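Long-range contact in pantothenate synthetase (Francisella tularensis subsp. tularensis, PDB 3QTT), which probably joins pantoate to beta-alanine at the expense of ATP, by way of a pantoyl-adenylate intermediate, to make pantothenate: residues 28-33 against 145-150. Sequence-based numbering, arbitrary orientation.
With ANP (phosphoaminophosphonic acid-adenylate ester), chain C; PRO (proline), chain D; BAL (beta-alanine), chain F.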
loop_
_atom_site.group_PDB
_atom_site.type_symbol
_atom_site.label_atom_id
_atom_site.label_comp_id
_atom_site.label_asym_id
_atom_site.label_seq_id
_atom_site.Cartn_x
_atom_site.Cartn_y
_atom_site.Cartn_z
ATOM N N PHE A 28 -0.922 -0.051 -20.046
ATOM C CA PHE A 28 -1.512 -1.131 -19.290
ATOM C C PHE A 28 -3.006 -0.909 -19.164
ATOM O O PHE A 28 -3.421 0.132 -18.668
ATOM C CB PHE A 28 -0.865 -1.220 -17.910
ATOM C CG PHE A 28 -1.462 -2.265 -17.022
ATOM C CD1 PHE A 28 -1.603 -2.037 -15.673
ATOM C CD2 PHE A 28 -1.889 -3.472 -17.531
ATOM C CE1 PHE A 28 -2.162 -3.004 -14.832
ATOM C CE2 PHE A 28 -2.439 -4.439 -16.691
ATOM C CZ PHE A 28 -2.579 -4.197 -15.335
ATOM N N VAL A 29 -3.809 -1.867 -19.629
ATOM C CA VAL A 29 -5.217 -1.857 -19.292
ATOM C C VAL A 29 -5.636 -3.043 -18.418
ATOM O O VAL A 29 -5.797 -4.150 -18.924
ATOM C CB VAL A 29 -6.069 -1.894 -20.579
ATOM C CG1 VAL A 29 -7.502 -1.656 -20.234
ATOM C CG2 VAL A 29 -5.648 -0.817 -21.484
ATOM N N PRO A 30 -5.860 -2.817 -17.109
ATOM C CA PRO A 30 -6.404 -3.907 -16.261
ATOM C C PRO A 30 -7.931 -4.148 -16.410
ATOM O O PRO A 30 -8.695 -3.174 -16.552
ATOM C CB PRO A 30 -6.063 -3.454 -14.840
ATOM C CG PRO A 30 -6.030 -1.936 -14.939
ATOM C CD PRO A 30 -5.488 -1.624 -16.323
ATOM N N THR A 31 -8.350 -5.419 -16.323
ATOM C CA THR A 31 -9.750 -5.818 -16.391
ATOM C C THR A 31 -10.006 -7.102 -15.628
ATOM O O THR A 31 -9.093 -7.848 -15.292
ATOM C CB THR A 31 -10.174 -6.154 -17.835
ATOM O OG1 THR A 31 -9.515 -7.363 -18.251
ATOM C CG2 THR A 31 -9.821 -5.022 -18.788
HETATM N N MSE A 32 -11.278 -7.344 -15.370
HETATM C CA MSE A 32 -11.797 -8.618 -14.881
HETATM C C MSE A 32 -12.305 -9.520 -16.020
HETATM O O MSE A 32 -13.085 -10.447 -15.791
HETATM C CB MSE A 32 -12.837 -8.375 -13.820
HETATM C CG MSE A 32 -12.400 -7.253 -12.884
HETATM SE SE MSE A 32 -13.008 -7.461 -11.040
HETATM C CE MSE A 32 -14.912 -7.667 -11.394
ATOM N N GLY A 33 -12.024 -9.140 -17.261
ATOM C CA GLY A 33 -12.354 -10.002 -18.385
ATOM C C GLY A 33 -13.807 -9.889 -18.796
ATOM O O GLY A 33 -14.455 -8.913 -18.459
ATOM N N ASN A 145 4.260 2.661 -18.275
ATOM C CA ASN A 145 4.354 4.102 -18.478
ATOM C C ASN A 145 3.004 4.751 -18.389
ATOM O O ASN A 145 2.872 5.821 -17.793
ATOM C CB ASN A 145 4.868 4.408 -19.867
ATOM C CG ASN A 145 6.256 3.992 -20.047
ATOM O OD1 ASN A 145 6.541 3.085 -20.816
ATOM N ND2 ASN A 145 7.153 4.630 -19.314
ATOM N N ASN A 146 2.018 4.099 -19.017
ATOM C CA ASN A 146 0.647 4.611 -19.125
ATOM C C ASN A 146 -0.364 3.592 -18.685
ATOM O O ASN A 146 -0.244 2.399 -18.994
ATOM C CB ASN A 146 0.294 5.019 -20.566
ATOM C CG ASN A 146 1.082 6.213 -21.048
ATOM O OD1 ASN A 146 0.936 7.323 -20.527
ATOM N ND2 ASN A 146 1.924 5.997 -22.059
ATOM N N LEU A 147 -1.381 4.076 -17.995
ATOM C CA LEU A 147 -2.452 3.217 -17.512
ATOM C C LEU A 147 -3.806 3.794 -17.921
ATOM O O LEU A 147 -4.002 5.007 -17.820
ATOM C CB LEU A 147 -2.358 3.077 -16.003
ATOM C CG LEU A 147 -3.578 2.521 -15.296
ATOM C CD1 LEU A 147 -3.493 1.022 -15.351
ATOM C CD2 LEU A 147 -3.561 3.000 -13.866
ATOM N N TYR A 148 -4.720 2.929 -18.377
ATOM C CA TYR A 148 -6.013 3.369 -18.925
ATOM C C TYR A 148 -7.195 2.911 -18.130
ATOM O O TYR A 148 -7.341 1.731 -17.853
ATOM C CB TYR A 148 -6.154 2.942 -20.390
ATOM C CG TYR A 148 -5.013 3.493 -21.199
ATOM C CD1 TYR A 148 -5.188 4.630 -21.984
ATOM C CD2 TYR A 148 -3.730 2.924 -21.113
ATOM C CE1 TYR A 148 -4.133 5.176 -22.703
ATOM C CE2 TYR A 148 -2.672 3.469 -21.823
ATOM C CZ TYR A 148 -2.879 4.597 -22.624
ATOM O OH TYR A 148 -1.837 5.152 -23.334
ATOM N N LEU A 149 -8.038 3.866 -17.776
ATOM C CA LEU A 149 -9.170 3.639 -16.896
ATOM C C LEU A 149 -10.430 4.279 -17.477
ATOM O O LEU A 149 -10.358 5.345 -18.105
ATOM C CB LEU A 149 -8.881 4.256 -15.532
ATOM C CG LEU A 149 -7.646 3.766 -14.786
ATOM C CD1 LEU A 149 -7.424 4.584 -13.531
ATOM C CD2 LEU A 149 -7.822 2.312 -14.447
ATOM N N GLY A 150 -11.570 3.617 -17.274
ATOM C CA GLY A 150 -12.868 4.156 -17.629
ATOM C C GLY A 150 -13.418 5.176 -16.651
ATOM O O GLY A 150 -13.326 5.010 -15.432
HETATM P PG ANP C . -17.558 -3.663 -15.990
HETATM O O1G ANP C . -18.699 -2.748 -16.138
HETATM O O2G ANP C . -16.204 -2.878 -15.805
HETATM O O3G ANP C . -17.387 -4.605 -17.226
HETATM P PB ANP C . -16.490 -3.698 -13.655
HETATM O O1B ANP C . -16.418 -2.121 -13.726
HETATM O O2B ANP C . -16.784 -4.026 -12.194
HETATM N N3B ANP C . -17.665 -4.472 -14.618
HETATM P PA ANP C . -13.949 -4.060 -15.117
HETATM O O1A ANP C . -13.741 -5.111 -16.090
HETATM O O2A ANP C . -12.768 -4.179 -14.174
HETATM O O3A ANP C . -15.127 -4.343 -14.024
HETATM O "O5'" ANP C . -13.679 -2.689 -15.824
HETATM C "C5'" ANP C . -12.357 -2.544 -16.284
HETATM C "C4'" ANP C . -11.842 -1.279 -16.814
HETATM O "O4'" ANP C . -12.609 -0.990 -17.918
HETATM C "C3'" ANP C . -12.076 -0.167 -15.840
HETATM O "O3'" ANP C . -11.105 0.842 -15.932
HETATM C "C2'" ANP C . -13.390 0.256 -16.173
HETATM O "O2'" ANP C . -13.645 1.562 -15.786
HETATM C "C1'" ANP C . -13.370 0.193 -17.644
HETATM N N9 ANP C . -14.719 0.195 -18.227
HETATM C C8 ANP C . -15.727 -0.605 -17.907
HETATM N N7 ANP C . -16.816 -0.267 -18.601
HETATM C C5 ANP C . -16.483 0.775 -19.372
HETATM C C6 ANP C . -17.203 1.515 -20.311
HETATM N N6 ANP C . -18.546 1.221 -20.585
HETATM N N1 ANP C . -16.566 2.513 -20.932
HETATM C C2 ANP C . -15.283 2.794 -20.669
HETATM N N3 ANP C . -14.558 2.093 -19.778
HETATM C C4 ANP C . -15.143 1.084 -19.129
HETATM N N PRO D . -9.394 -1.757 -11.686
HETATM C CA PRO D . -10.525 -2.460 -11.072
HETATM C C PRO D . -10.066 -3.755 -10.425
HETATM O O PRO D . -10.428 -4.851 -10.850
HETATM C CB PRO D . -11.435 -2.773 -12.264
HETATM C CG PRO D . -10.925 -1.966 -13.391
HETATM C CD PRO D . -9.473 -1.783 -13.154
HETATM O OXT PRO D . -9.307 -3.732 -9.461
HETATM N N BAL F . -15.316 -1.086 -10.275
HETATM C CB BAL F . -15.018 -2.264 -11.046
HETATM C CA BAL F . -14.680 -3.525 -10.307
HETATM C C BAL F . -15.754 -4.340 -9.622
HETATM O O BAL F . -16.976 -4.093 -9.803
HETATM O OXT BAL F . -15.450 -5.292 -8.844
HETATM O O HOH W 1 -8.939 -0.176 -16.786
#
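F28 supplies both direct backbone hydrogen bonds between strands 28-31 and 146-150, which are paired in parallel at F28 and L147, but their axes lie at 40° to each other and the strands separate toward their C-terminal ends. Its N donates to N146 O (2.8 Å), and its O accepts from Y148 N (3.1 Å). P30, a proline, has no N-H to continue the pairing. Where the strands part, a water donates to P30 O and to Y148 O (2.7 Å) and also bonds O3' of the bound ATP analogue, linking the two diverging strands to the ribose.

Apolar packing covers both faces of the sheet. On one, with CG anti to the backbone N (chi1 177°), the F28 ring lies alongside L147, CD1 to CD1 at 3.6 Å. P30 CD sits above the centre of that ring and meets L147 CD1 at 3.5 Å, so the compact proline fills the corner between aromatic and leucine. On the other face, V29 CG2 touches Y148 CB (3.9 Å), the two side chains crossing nearly at right angles under helix 37-49; the tyrosine hydroxyl reaches N50 and E49.

The ligand contacts follow at the C-terminal ends. G150 N donates to ribose O3' (3.1 Å), and with no side chain on G150, adenine N3 can lie close to its CA (3.4 Å). M32 N makes a weak bond to O1A of the alpha-phosphate, while its selenomethionine side chain borders beta-alanine and the bound proline.

Nucleotide binding where adjacent central strands of a parallel sheet splay apart is characteristic of the Rossmann-like HUP fold of pantothenate synthetases.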